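Local coordinates for periplasmic oligopeptide-binding protein (Burkholderia pseudomallei, PDB 3ZS6), which probably captures oligopeptides in the periplasm for uptake by an ABC transport system, and holds a bound peptide in this structure, at residues E24-N29 / Y493-A498. Residues are numbered along the deposited sequence; the frame is centred on the assembly and turned at random.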
loop_
_atom_site.group_PDB
_atom_site.type_symbol
_atom_site.label_atom_id
_atom_site.label_comp_id
_atom_site.label_asym_id
_atom_site.label_seq_id
_atom_site.Cartn_x
_atom_site.Cartn_y
_atom_site.Cartn_z
ATOM N N GLU A 24 -3.593 6.617 2.884
ATOM C CA GLU A 24 -3.207 6.035 1.600
ATOM C C GLU A 24 -2.014 5.092 1.695
ATOM O O GLU A 24 -1.820 4.248 0.817
ATOM C CB GLU A 24 -2.782 7.127 0.608
ATOM C CG GLU A 24 -3.826 8.110 0.180
ATOM C CD GLU A 24 -3.262 9.081 -0.840
ATOM O OE1 GLU A 24 -2.902 8.634 -1.955
ATOM O OE2 GLU A 24 -3.174 10.283 -0.520
ATOM N N SER A 25 -1.173 5.287 2.707
ATOM C CA SER A 25 0.156 4.660 2.708
ATOM C C SER A 25 0.297 3.479 3.659
ATOM O O SER A 25 -0.535 3.270 4.550
ATOM C CB SER A 25 1.226 5.697 3.070
ATOM O OG SER A 25 1.173 5.996 4.457
ATOM N N TRP A 26 1.384 2.732 3.475
ATOM C CA TRP A 26 1.776 1.688 4.410
ATOM C C TRP A 26 1.832 2.271 5.828
ATOM O O TRP A 26 1.334 1.669 6.781
ATOM C CB TRP A 26 3.150 1.108 4.036
ATOM C CG TRP A 26 3.625 0.040 5.004
ATOM C CD1 TRP A 26 3.366 -1.299 4.934
ATOM C CD2 TRP A 26 4.426 0.231 6.187
ATOM N NE1 TRP A 26 3.956 -1.954 5.992
ATOM C CE2 TRP A 26 4.613 -1.042 6.774
ATOM C CE3 TRP A 26 5.001 1.348 6.804
ATOM C CZ2 TRP A 26 5.346 -1.226 7.952
ATOM C CZ3 TRP A 26 5.734 1.162 7.971
ATOM C CH2 TRP A 26 5.904 -0.120 8.530
ATOM N N THR A 27 2.437 3.446 5.963
ATOM C CA THR A 27 2.568 4.064 7.275
ATOM C C THR A 27 1.197 4.436 7.851
ATOM O O THR A 27 0.926 4.183 9.019
ATOM C CB THR A 27 3.472 5.320 7.240
ATOM O OG1 THR A 27 4.826 4.940 6.935
ATOM C CG2 THR A 27 3.433 6.033 8.601
ATOM N N GLY A 28 0.337 5.029 7.025
ATOM C CA GLY A 28 -0.996 5.412 7.465
ATOM C C GLY A 28 -1.832 4.225 7.923
ATOM O O GLY A 28 -2.551 4.298 8.922
ATOM N N ASN A 29 -1.745 3.122 7.190
ATOM C CA ASN A 29 -2.471 1.913 7.574
ATOM C C ASN A 29 -1.926 1.263 8.848
ATOM O O ASN A 29 -2.698 0.836 9.697
ATOM C CB ASN A 29 -2.495 0.894 6.430
ATOM C CG ASN A 29 -3.545 1.220 5.397
ATOM O OD1 ASN A 29 -4.676 0.718 5.458
ATOM N ND2 ASN A 29 -3.177 2.052 4.424
ATOM N N TYR A 493 2.308 -11.689 4.520
ATOM C CA TYR A 493 2.866 -11.261 3.238
ATOM C C TYR A 493 2.507 -9.834 2.787
ATOM O O TYR A 493 3.182 -9.263 1.926
ATOM C CB TYR A 493 2.515 -12.279 2.141
ATOM C CG TYR A 493 2.967 -13.687 2.476
ATOM C CD1 TYR A 493 4.321 -13.989 2.622
ATOM C CD2 TYR A 493 2.047 -14.709 2.662
ATOM C CE1 TYR A 493 4.742 -15.278 2.935
ATOM C CE2 TYR A 493 2.458 -16.002 2.977
ATOM C CZ TYR A 493 3.804 -16.279 3.111
ATOM O OH TYR A 493 4.211 -17.557 3.420
ATOM N N ILE A 494 1.455 -9.248 3.347
ATOM C CA ILE A 494 1.162 -7.858 3.010
ATOM C C ILE A 494 1.708 -6.905 4.066
ATOM O O ILE A 494 1.499 -5.703 3.998
ATOM C CB ILE A 494 -0.335 -7.598 2.727
ATOM C CG1 ILE A 494 -1.171 -7.659 3.998
ATOM C CG2 ILE A 494 -0.865 -8.568 1.672
ATOM C CD1 ILE A 494 -2.615 -7.206 3.765
ATOM N N ASP A 495 2.430 -7.464 5.032
ATOM C CA ASP A 495 3.098 -6.679 6.067
ATOM C C ASP A 495 2.164 -5.731 6.814
ATOM O O ASP A 495 2.492 -4.560 7.041
ATOM C CB ASP A 495 4.315 -5.920 5.514
ATOM C CG ASP A 495 5.180 -5.317 6.627
ATOM O OD1 ASP A 495 5.118 -5.797 7.785
ATOM O OD2 ASP A 495 5.918 -4.362 6.354
ATOM N N MET A 496 0.996 -6.242 7.195
ATOM C CA MET A 496 0.079 -5.491 8.037
ATOM C C MET A 496 0.121 -6.091 9.441
ATOM O O MET A 496 -0.679 -6.974 9.795
ATOM C CB MET A 496 -1.338 -5.488 7.447
ATOM C CG MET A 496 -1.574 -4.400 6.369
ATOM S SD MET A 496 -1.530 -2.704 7.025
ATOM C CE MET A 496 -0.053 -2.007 6.269
ATOM N N ARG A 497 1.079 -5.618 10.226
ATOM C CA ARG A 497 1.368 -6.210 11.528
ATOM C C ARG A 497 1.040 -5.236 12.649
ATOM O O ARG A 497 1.798 -4.306 12.920
ATOM C CB ARG A 497 2.845 -6.641 11.592
ATOM C CG ARG A 497 3.242 -7.719 10.546
ATOM C CD ARG A 497 4.762 -7.932 10.513
ATOM N NE ARG A 497 5.154 -9.257 10.019
ATOM C CZ ARG A 497 5.589 -9.517 8.785
ATOM N NH1 ARG A 497 5.681 -8.544 7.876
ATOM N NH2 ARG A 497 5.921 -10.762 8.454
ATOM N N ALA A 498 -0.107 -5.454 13.279
ATOM C CA ALA A 498 -0.615 -4.561 14.314
ATOM C C ALA A 498 0.127 -4.758 15.620
ATOM O O ALA A 498 0.553 -5.868 15.948
ATOM C CB ALA A 498 -2.110 -4.796 14.521
#
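Trp26 meets Asp495 through its indole N-H, which is shared between two oxygens of one residue. The stronger bond runs from Trp26 NE1 to Asp495 O at 3.2 Å, with the acceptor tilted out of the ring plane; its N-H...O angle is 141°. The second, from Trp26 NE1 to Asp495 OD2 at 3.1 Å, is weak, bent to 123°. The carboxylate plane is turned 35° from the ring. With CG anti to the backbone N, the indole reaches across from the first turn of helix 26-35.

Apolar contact is made by the bent end of Met496, in the conformer described here; a second is deposited, so these contacts are provisional. The CE methyl of Met496 lies 3.7 Å from Trp26 CD1, while its SD sits 3.8 Å from Asn29 CB.

Polar bonds organise both sides. Ser25 caps the first helical turn, its OG accepting from Gly28 N at 2.9 Å. The Asn29 amide is held at both ends, ND2 by a nearly straight bond to Ser25 O, which also accepts from Asn29 N, and OD1 by Ala152 N. Arg497 NH1 forms a salt bridge to Asp495 OD1 at 2.8 Å, and from outside the segments Arg479 pairs with OD2.

The contact ties the start of the helix to the C-terminal loop beside the bound peptide, which Glu24 and Trp26 engage through backbone hydrogen bonds. Two arginines on the buried Asp495 would be expected to favour its charged carboxylate, while the indole N-H is directed at the backbone O, with only a weak bond to OD2.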